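Local structure of bacillaene synthase decarboxylase PksI (Bacillus subtilis, 4Q1K) at residues T53-I57 with D103-L108; A109-E113 with V231-R235; V130-F134 with M159-V165. The protein decarboxylates the PksL-tethered 3-methylglutaconyl group to a 3-methylcrotonyl moiety in bacillaene biosynthesis, working as a homotrimer. The protein carries 1 engineered substitution. All blocks are in the same frame, centred on the assembly; numbering follows the deposited sequence.

Interaction 1. Residues T53-I57 with D103-L108; sequences TDDLI and DNLYSL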
loop_
_atom_site.group_PDB
_atom_site.type_symbol
_atom_site.label_atom_id
_atom_site.label_comp_id
_atom_site.label_asym_id
_atom_site.label_seq_id
_atom_site.Cartn_x
_atom_site.Cartn_y
_atom_site.Cartn_z
ATOM N N THR B 53 -15.421 -15.625 23.962
ATOM C CA THR B 53 -15.281 -16.446 22.758
ATOM C C THR B 53 -16.660 -17.030 22.344
ATOM O O THR B 53 -17.111 -16.867 21.177
ATOM C CB THR B 53 -14.274 -17.596 23.044
ATOM O OG1 THR B 53 -12.987 -17.002 23.253
ATOM C CG2 THR B 53 -14.227 -18.603 21.861
ATOM N N ASP B 54 -17.350 -17.704 23.275
ATOM C CA ASP B 54 -18.677 -18.258 22.970
ATOM C C ASP B 54 -19.696 -17.158 22.572
ATOM O O ASP B 54 -20.475 -17.352 21.629
ATOM C CB ASP B 54 -19.295 -18.968 24.191
ATOM C CG ASP B 54 -18.511 -20.202 24.674
ATOM O OD1 ASP B 54 -17.738 -20.777 23.883
ATOM O OD2 ASP B 54 -18.732 -20.587 25.870
ATOM N N ASP B 55 -19.741 -16.047 23.317
ATOM C CA ASP B 55 -20.727 -14.985 23.061
ATOM C C ASP B 55 -20.443 -14.274 21.713
ATOM O O ASP B 55 -21.397 -13.925 21.013
ATOM C CB ASP B 55 -20.792 -13.948 24.196
ATOM C CG ASP B 55 -21.541 -14.446 25.418
ATOM O OD1 ASP B 55 -21.914 -15.666 25.442
ATOM O OD2 ASP B 55 -21.742 -13.602 26.340
ATOM N N LEU B 56 -19.169 -14.094 21.336
ATOM C CA LEU B 56 -18.911 -13.548 20.001
ATOM C C LEU B 56 -19.389 -14.441 18.869
ATOM O O LEU B 56 -19.909 -13.948 17.853
ATOM C CB LEU B 56 -17.432 -13.216 19.792
ATOM C CG LEU B 56 -17.033 -11.883 20.355
ATOM C CD1 LEU B 56 -15.492 -11.870 20.413
ATOM C CD2 LEU B 56 -17.588 -10.719 19.506
ATOM N N ILE B 57 -19.090 -15.736 18.975
ATOM C CA ILE B 57 -19.488 -16.661 17.914
ATOM C C ILE B 57 -20.978 -16.687 17.842
ATOM O O ILE B 57 -21.520 -16.676 16.760
ATOM C CB ILE B 57 -18.892 -18.107 18.135
ATOM C CG1 ILE B 57 -17.387 -18.034 17.901
ATOM C CG2 ILE B 57 -19.435 -19.056 17.066
ATOM C CD1 ILE B 57 -16.611 -19.098 18.654
ATOM N N ASP B 103 -10.802 -22.216 18.244
ATOM C CA ASP B 103 -12.013 -21.439 18.249
ATOM C C ASP B 103 -11.622 -20.383 17.271
ATOM O O ASP B 103 -10.542 -19.837 17.377
ATOM C CB ASP B 103 -12.234 -20.811 19.639
ATOM C CG ASP B 103 -12.858 -21.797 20.637
ATOM O OD1 ASP B 103 -13.960 -22.340 20.370
ATOM O OD2 ASP B 103 -12.239 -22.026 21.691
ATOM N N ASN B 104 -12.413 -20.155 16.249
ATOM C CA ASN B 104 -11.962 -19.160 15.312
ATOM C C ASN B 104 -12.700 -17.844 15.620
ATOM O O ASN B 104 -13.907 -17.758 15.452
ATOM C CB ASN B 104 -12.154 -19.608 13.868
ATOM C CG ASN B 104 -11.947 -18.478 12.902
ATOM O OD1 ASN B 104 -11.697 -17.328 13.321
ATOM N ND2 ASN B 104 -12.083 -18.763 11.629
ATOM N N LEU B 105 -11.993 -16.866 16.161
ATOM C CA LEU B 105 -12.576 -15.579 16.374
ATOM C C LEU B 105 -11.928 -14.639 15.354
ATOM O O LEU B 105 -12.476 -13.605 15.052
ATOM C CB LEU B 105 -12.315 -15.065 17.790
ATOM C CG LEU B 105 -12.772 -16.001 18.914
ATOM C CD1 LEU B 105 -12.209 -15.612 20.287
ATOM C CD2 LEU B 105 -14.300 -15.935 18.902
ATOM N N TYR B 106 -10.758 -14.994 14.820
ATOM C CA TYR B 106 -10.022 -14.011 13.984
ATOM C C TYR B 106 -10.790 -13.625 12.736
ATOM O O TYR B 106 -10.709 -12.482 12.303
ATOM C CB TYR B 106 -8.627 -14.523 13.548
ATOM C CG TYR B 106 -8.597 -15.928 13.013
ATOM C CD1 TYR B 106 -8.444 -17.009 13.898
ATOM C CD2 TYR B 106 -8.640 -16.177 11.628
ATOM C CE1 TYR B 106 -8.405 -18.300 13.435
ATOM C CE2 TYR B 106 -8.616 -17.465 11.160
ATOM C CZ TYR B 106 -8.483 -18.516 12.098
ATOM O OH TYR B 106 -8.463 -19.812 11.680
ATOM N N SER B 107 -11.553 -14.557 12.178
ATOM C CA SER B 107 -12.143 -14.292 10.859
ATOM C C SER B 107 -13.646 -13.994 10.951
ATOM O O SER B 107 -14.329 -13.972 9.961
ATOM C CB SER B 107 -11.899 -15.423 9.892
ATOM O OG SER B 107 -12.578 -16.611 10.251
ATOM N N LEU B 108 -14.164 -13.778 12.160
ATOM C CA LEU B 108 -15.576 -13.431 12.276
ATOM C C LEU B 108 -16.029 -12.343 11.316
ATOM O O LEU B 108 -17.117 -12.494 10.717
ATOM C CB LEU B 108 -15.925 -12.935 13.707
ATOM C CG LEU B 108 -15.857 -14.035 14.818
ATOM C CD1 LEU B 108 -15.920 -13.359 16.174
ATOM C CD2 LEU B 108 -16.983 -15.042 14.662
#
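Leu105 pushes its forked end against helix 50-65 and meets Thr53 with one methyl and Ile57 with the other. Its CG stands opposite the carbonyl carbon (chi1 -56°), and from there CD1 comes within 3.4 Å of Thr53 OG1 while CD2 lies 3.9 Å from Ile57 CG1; the leucine crosses both side chains at roughly a right angle. Threonine suits this buried helical position because its hydroxyl is hydrogen-bonded to the backbone oxygen of Ser49, one turn earlier, so an apolar methyl can rest against it. Three residues on, where helix 108-111 begins, Leu108 CD1 packs 3.9 Å from Leu56 CB, and Leu56 in turn touches Val37 and Met39 of strand 34-39. No hydrogen bond joins the two segments here.

Toward the partly exposed side the contact thins. The methyl CG2 of Thr53 still lies 3.7 Å from Asp103 CG, but the carboxylates of Asp54 and Asp103 stay apart, 5.4 Å between Asp54 OD1 and Asp103 OD1, which is consistent with their like charges; Asp54 OD1 is hydrogen-bonded to Gln50.

The loop is stiffened from within. Asn104 OD1 accepts the Ser107 backbone N at 3.0 Å through a nearly straight bond (166°) to an in-plane lone pair, an Asx motif, and Asn104 ND2 donates to Ser107 OG, which also hydrogen-bonds Asp111. This frames the type I turn Leu105-Leu108, which aims both leucines at the helix. Helix 50-65 itself is the link between parallel neighbours 34-39 and 71-75, a beta-alpha-beta crossover of the crotonase fold.

Interaction 2. Residues A109-E113 with V231-R235; sequences ALDCE and VAPLR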
loop_
_atom_site.group_PDB
_atom_site.type_symbol
_atom_site.label_atom_id
_atom_site.label_comp_id
_atom_site.label_asym_id
_atom_site.label_seq_id
_atom_site.Cartn_x
_atom_site.Cartn_y
_atom_site.Cartn_z
ATOM N N ALA B 109 -15.294 -11.202 11.207
ATOM C CA ALA B 109 -15.870 -10.128 10.467
ATOM C C ALA B 109 -15.715 -10.369 8.949
ATOM O O ALA B 109 -16.513 -9.919 8.160
ATOM C CB ALA B 109 -15.151 -8.812 10.853
ATOM N N LEU B 110 -14.657 -11.055 8.542
ATOM C CA LEU B 110 -14.446 -11.473 7.160
ATOM C C LEU B 110 -15.529 -12.471 6.723
ATOM O O LEU B 110 -15.972 -12.414 5.579
ATOM C CB LEU B 110 -13.026 -12.074 6.999
ATOM C CG LEU B 110 -12.795 -12.653 5.563
ATOM C CD1 LEU B 110 -12.765 -11.536 4.552
ATOM C CD2 LEU B 110 -11.451 -13.357 5.535
ATOM N N ASP B 111 -15.941 -13.364 7.628
ATOM C CA ASP B 111 -16.943 -14.439 7.265
ATOM C C ASP B 111 -18.332 -13.849 7.229
ATOM O O ASP B 111 -19.230 -14.402 6.608
ATOM C CB ASP B 111 -16.908 -15.584 8.280
ATOM C CG ASP B 111 -15.596 -16.376 8.222
ATOM O OD1 ASP B 111 -14.916 -16.296 7.189
ATOM O OD2 ASP B 111 -15.226 -16.968 9.248
ATOM N N CYS B 112 -18.563 -12.738 7.927
ATOM C CA CYS B 112 -19.846 -12.032 7.891
ATOM C C CYS B 112 -20.218 -11.614 6.484
ATOM O O CYS B 112 -19.395 -10.980 5.745
ATOM C CB CYS B 112 -19.810 -10.830 8.906
ATOM S SG CYS B 112 -21.371 -10.013 9.125
ATOM N N GLU B 113 -21.461 -11.852 6.054
ATOM C CA GLU B 113 -21.795 -11.505 4.668
ATOM C C GLU B 113 -22.011 -9.999 4.425
ATOM O O GLU B 113 -21.917 -9.572 3.287
ATOM C CB GLU B 113 -23.012 -12.284 4.175
ATOM C CG GLU B 113 -24.220 -11.983 4.987
ATOM C CD GLU B 113 -25.452 -12.784 4.488
ATOM O OE1 GLU B 113 -25.470 -13.231 3.318
ATOM O OE2 GLU B 113 -26.395 -12.922 5.273
ATOM N N VAL B 231 -13.802 -8.984 -0.983
ATOM C CA VAL B 231 -13.020 -9.819 -0.084
ATOM C C VAL B 231 -12.837 -11.284 -0.563
ATOM O O VAL B 231 -12.222 -12.067 0.188
ATOM C CB VAL B 231 -13.593 -9.793 1.372
ATOM C CG1 VAL B 231 -13.847 -8.343 1.896
ATOM C CG2 VAL B 231 -14.885 -10.650 1.504
ATOM N N ALA B 232 -13.321 -11.606 -1.775
ATOM C CA ALA B 232 -13.079 -12.959 -2.412
ATOM C C ALA B 232 -11.560 -13.365 -2.265
ATOM O O ALA B 232 -11.271 -14.482 -1.833
ATOM C CB ALA B 232 -13.508 -12.933 -3.898
ATOM N N PRO B 233 -10.605 -12.472 -2.625
ATOM C CA PRO B 233 -9.191 -12.886 -2.543
ATOM C C PRO B 233 -8.736 -13.127 -1.105
ATOM O O PRO B 233 -7.888 -14.009 -0.910
ATOM C CB PRO B 233 -8.409 -11.689 -3.124
ATOM C CG PRO B 233 -9.458 -10.841 -3.878
ATOM C CD PRO B 233 -10.754 -11.078 -3.156
ATOM N N LEU B 234 -9.272 -12.391 -0.114
ATOM C CA LEU B 234 -8.926 -12.659 1.287
ATOM C C LEU B 234 -9.517 -13.984 1.685
ATOM O O LEU B 234 -8.829 -14.753 2.397
ATOM C CB LEU B 234 -9.524 -11.604 2.222
ATOM C CG LEU B 234 -8.780 -10.284 2.261
ATOM C CD1 LEU B 234 -8.666 -9.630 0.915
ATOM C CD2 LEU B 234 -9.545 -9.427 3.248
ATOM N N ARG B 235 -10.804 -14.251 1.289
ATOM C CA ARG B 235 -11.381 -15.529 1.736
ATOM C C ARG B 235 -10.663 -16.733 1.102
ATOM O O ARG B 235 -10.462 -17.804 1.750
ATOM C CB ARG B 235 -12.900 -15.541 1.371
ATOM C CG ARG B 235 -13.728 -14.667 2.363
ATOM C CD ARG B 235 -15.168 -14.599 1.871
ATOM N NE ARG B 235 -15.982 -13.794 2.769
ATOM C CZ ARG B 235 -17.144 -13.261 2.432
ATOM N NH1 ARG B 235 -17.584 -13.363 1.167
ATOM N NH2 ARG B 235 -17.854 -12.594 3.362
HETATM O O HOH W 1 -19.715 -10.833 2.060
#
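Two torsions set this contact: Leu110 holds CG opposite its own backbone N (chi1 175°), which carries its CD1 to the long helix, while Arg235 turns CG away from its carbonyl carbon (chi1 -77°) and then runs extended to NE. The two side chains slide past each other in opposite directions, the methylene Arg235 CG 3.9 Å from Leu110 CG, and the guanidinium arrives beside the C-terminal end of the short helix 108-111. There it grips a single backbone oxygen side-on: Arg235 NH2 donates to Leu110 O at 2.9 Å and Arg235 NE to the same Leu110 O at 3.1 Å. The acceptor lies close to the guanidinium plane for both, but NE is tilted 34° from the carbonyl plane, whereas NH2 sits within it.

Helix 108-111 leads into core strand 116-120 of the crotonase fold, and the long helix 220-252 belongs to the C-terminal helical part that packs against neighbouring subunits. Leu234 illustrates this, touching Leu110 on one hand and Phe171 of the second subunit on the other. Arginine fits the boundary because its aliphatic stem packs on leucine while its charged end reaches a carbonyl oxygen at a helix end, an environment that should welcome positive charge; Lys227 also donates to Ala109 O and Cys112 O.

Val231 CG2 covers one face of the guanidinium, over its centre, and Val231 CB lies 3.7 Å from Leu110 CD1. A salt bridge to Asp228 holds NH1. Water 1 accepts from Arg235 NH2 at 2.9 Å and donates to Glu113 O at 2.8 Å.

Interaction 3. Residues V130-F134 with M159-V165; sequences VMGLF and MGATFIV
Val130 and Ala161 bring the two backbones to a CA-CA distance of 5.8 Å, and Phe134 and Ile164 to 6.6 Å, where the second half of helix 127-133 runs beside the start of helix 161-169. Met159 and Gly160 both have positive phi, and Gly160 is the N-cap residue, its oxygen accepting from the N atoms of Phe163 and Ile164. Glycine is at ease in that conformation, and the absence of a side chain accommodates the Phe134 ring close by.

Ile164 carries the largest part of the contact. With CG1 opposite its backbone N (chi1 -159°), it lies over one face of Phe134 in a CH-pi contact, CG1 3.7 Å from the ring centroid and only 8° off the normal. Met159 O approaches the edge of the same ring, 3.7 Å from Phe134 CE2. The small Ala161 suits the close backbone approach, its CB 3.7 Å from Val130 CG2. Further along, Leu133 CD1 meets Val165 CG2 at 3.7 Å.

This buried seam is flanked by helix 220-252, whose Leu238 touches Phe134 and Val241 Phe163, and by helix 171-180, which packs on Ala161 and Val165.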
loop_
_atom_site.group_PDB
_atom_site.type_symbol
_atom_site.label_atom_id
_atom_site.label_comp_id
_atom_site.label_asym_id
_atom_site.label_seq_id
_atom_site.Cartn_x
_atom_site.Cartn_y
_atom_site.Cartn_z
ATOM N N VAL B 130 -5.964 -8.036 15.739
ATOM C CA VAL B 130 -6.068 -8.723 14.465
ATOM C C VAL B 130 -7.554 -9.022 14.109
ATOM O O VAL B 130 -7.974 -8.865 12.931
ATOM C CB VAL B 130 -5.279 -10.081 14.569
ATOM C CG1 VAL B 130 -5.589 -10.970 13.354
ATOM C CG2 VAL B 130 -3.813 -9.639 14.761
ATOM N N MET B 131 -8.335 -9.428 15.121
ATOM C CA MET B 131 -9.762 -9.675 14.847
ATOM C C MET B 131 -10.430 -8.425 14.269
ATOM O O MET B 131 -11.259 -8.538 13.307
ATOM C CB MET B 131 -10.494 -10.123 16.136
ATOM C CG MET B 131 -12.020 -10.164 15.878
ATOM S SD MET B 131 -12.828 -10.587 17.487
ATOM C CE MET B 131 -12.513 -9.063 18.381
ATOM N N GLY B 132 -10.067 -7.224 14.779
ATOM C CA GLY B 132 -10.634 -5.978 14.295
ATOM C C GLY B 132 -10.174 -5.671 12.880
ATOM O O GLY B 132 -10.949 -5.178 12.096
ATOM N N LEU B 133 -8.946 -6.035 12.548
ATOM C CA LEU B 133 -8.388 -5.707 11.208
ATOM C C LEU B 133 -9.068 -6.483 10.103
ATOM O O LEU B 133 -8.971 -6.104 8.902
ATOM C CB LEU B 133 -6.861 -6.002 11.144
ATOM C CG LEU B 133 -6.051 -5.144 12.087
ATOM C CD1 LEU B 133 -4.587 -5.634 11.953
ATOM C CD2 LEU B 133 -6.141 -3.656 11.660
ATOM N N PHE B 134 -9.747 -7.619 10.404
ATOM C CA PHE B 134 -10.496 -8.300 9.371
ATOM C C PHE B 134 -11.820 -7.681 9.040
ATOM O O PHE B 134 -12.498 -8.115 8.113
ATOM C CB PHE B 134 -10.782 -9.719 9.825
ATOM C CG PHE B 134 -9.617 -10.680 9.553
ATOM C CD1 PHE B 134 -9.426 -11.208 8.260
ATOM C CD2 PHE B 134 -8.715 -11.037 10.576
ATOM C CE1 PHE B 134 -8.347 -12.066 7.971
ATOM C CE2 PHE B 134 -7.697 -11.946 10.331
ATOM C CZ PHE B 134 -7.494 -12.438 9.006
ATOM N N MET B 159 -3.473 -16.215 14.293
ATOM C CA MET B 159 -4.733 -15.517 14.041
ATOM C C MET B 159 -4.747 -14.749 12.717
ATOM O O MET B 159 -5.414 -13.721 12.594
ATOM C CB MET B 159 -5.058 -14.569 15.198
ATOM C CG MET B 159 -4.890 -15.191 16.575
ATOM S SD MET B 159 -6.423 -15.896 17.211
ATOM C CE MET B 159 -7.194 -14.444 17.922
ATOM N N GLY B 160 -4.013 -15.255 11.733
ATOM C CA GLY B 160 -3.979 -14.665 10.397
ATOM C C GLY B 160 -3.311 -13.291 10.390
ATOM O O GLY B 160 -3.405 -12.609 9.358
ATOM N N ALA B 161 -2.630 -12.948 11.489
ATOM C CA ALA B 161 -1.989 -11.637 11.608
ATOM C C ALA B 161 -1.016 -11.472 10.438
ATOM O O ALA B 161 -0.847 -10.346 9.926
ATOM C CB ALA B 161 -1.242 -11.579 12.934
ATOM N N THR B 162 -0.300 -12.545 10.016
ATOM C CA THR B 162 0.748 -12.256 8.962
ATOM C C THR B 162 0.140 -12.057 7.590
ATOM O O THR B 162 0.817 -11.599 6.652
ATOM C CB THR B 162 1.779 -13.445 8.864
ATOM O OG1 THR B 162 1.076 -14.637 8.382
ATOM C CG2 THR B 162 2.353 -13.749 10.273
ATOM N N PHE B 163 -1.157 -12.311 7.451
ATOM C CA PHE B 163 -1.818 -12.026 6.157
ATOM C C PHE B 163 -2.545 -10.662 6.289
ATOM O O PHE B 163 -2.395 -9.778 5.430
ATOM C CB PHE B 163 -2.832 -13.146 5.927
ATOM C CG PHE B 163 -3.731 -12.867 4.753
ATOM C CD1 PHE B 163 -3.202 -12.944 3.476
ATOM C CD2 PHE B 163 -5.045 -12.428 4.939
ATOM C CE1 PHE B 163 -4.007 -12.703 2.354
ATOM C CE2 PHE B 163 -5.828 -12.110 3.812
ATOM C CZ PHE B 163 -5.289 -12.242 2.512
ATOM N N ILE B 164 -3.322 -10.457 7.389
ATOM C CA ILE B 164 -4.237 -9.276 7.432
ATOM C C ILE B 164 -3.503 -7.985 7.766
ATOM O O ILE B 164 -3.914 -6.888 7.342
ATOM C CB ILE B 164 -5.446 -9.548 8.353
ATOM C CG1 ILE B 164 -6.656 -8.595 8.017
ATOM C CG2 ILE B 164 -5.006 -9.383 9.791
ATOM C CD1 ILE B 164 -7.222 -8.706 6.592
ATOM N N VAL B 165 -2.405 -8.090 8.509
ATOM C CA VAL B 165 -1.650 -6.859 8.800
ATOM C C VAL B 165 -1.017 -6.203 7.512
ATOM O O VAL B 165 -1.244 -5.046 7.302
ATOM C CB VAL B 165 -0.677 -7.054 10.029
ATOM C CG1 VAL B 165 0.124 -5.721 10.260
ATOM C CG2 VAL B 165 -1.468 -7.480 11.327
#

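Phe134 is where the three contacts converge. Tyr106 O of interaction 1 approaches Phe134 CD2 at 3.0 Å, and Leu110 CB of interaction 2 lies 3.9 Å from its CD1. Interactions 1 and 2 adjoin in sequence at Leu108 and Ala109, with centres 15 Å apart; the centre of interaction 3 is about 13 Å from that of interaction 1 and 12 Å from that of interaction 2. Interaction 3 comes near the active site, the Met159 side chain being about 6 Å from that of His249, and the Phe163 side chain is about 4 Å from a bound glycerol, probably from the crystallisation liquor; interactions 1 and 2 lie away from that site.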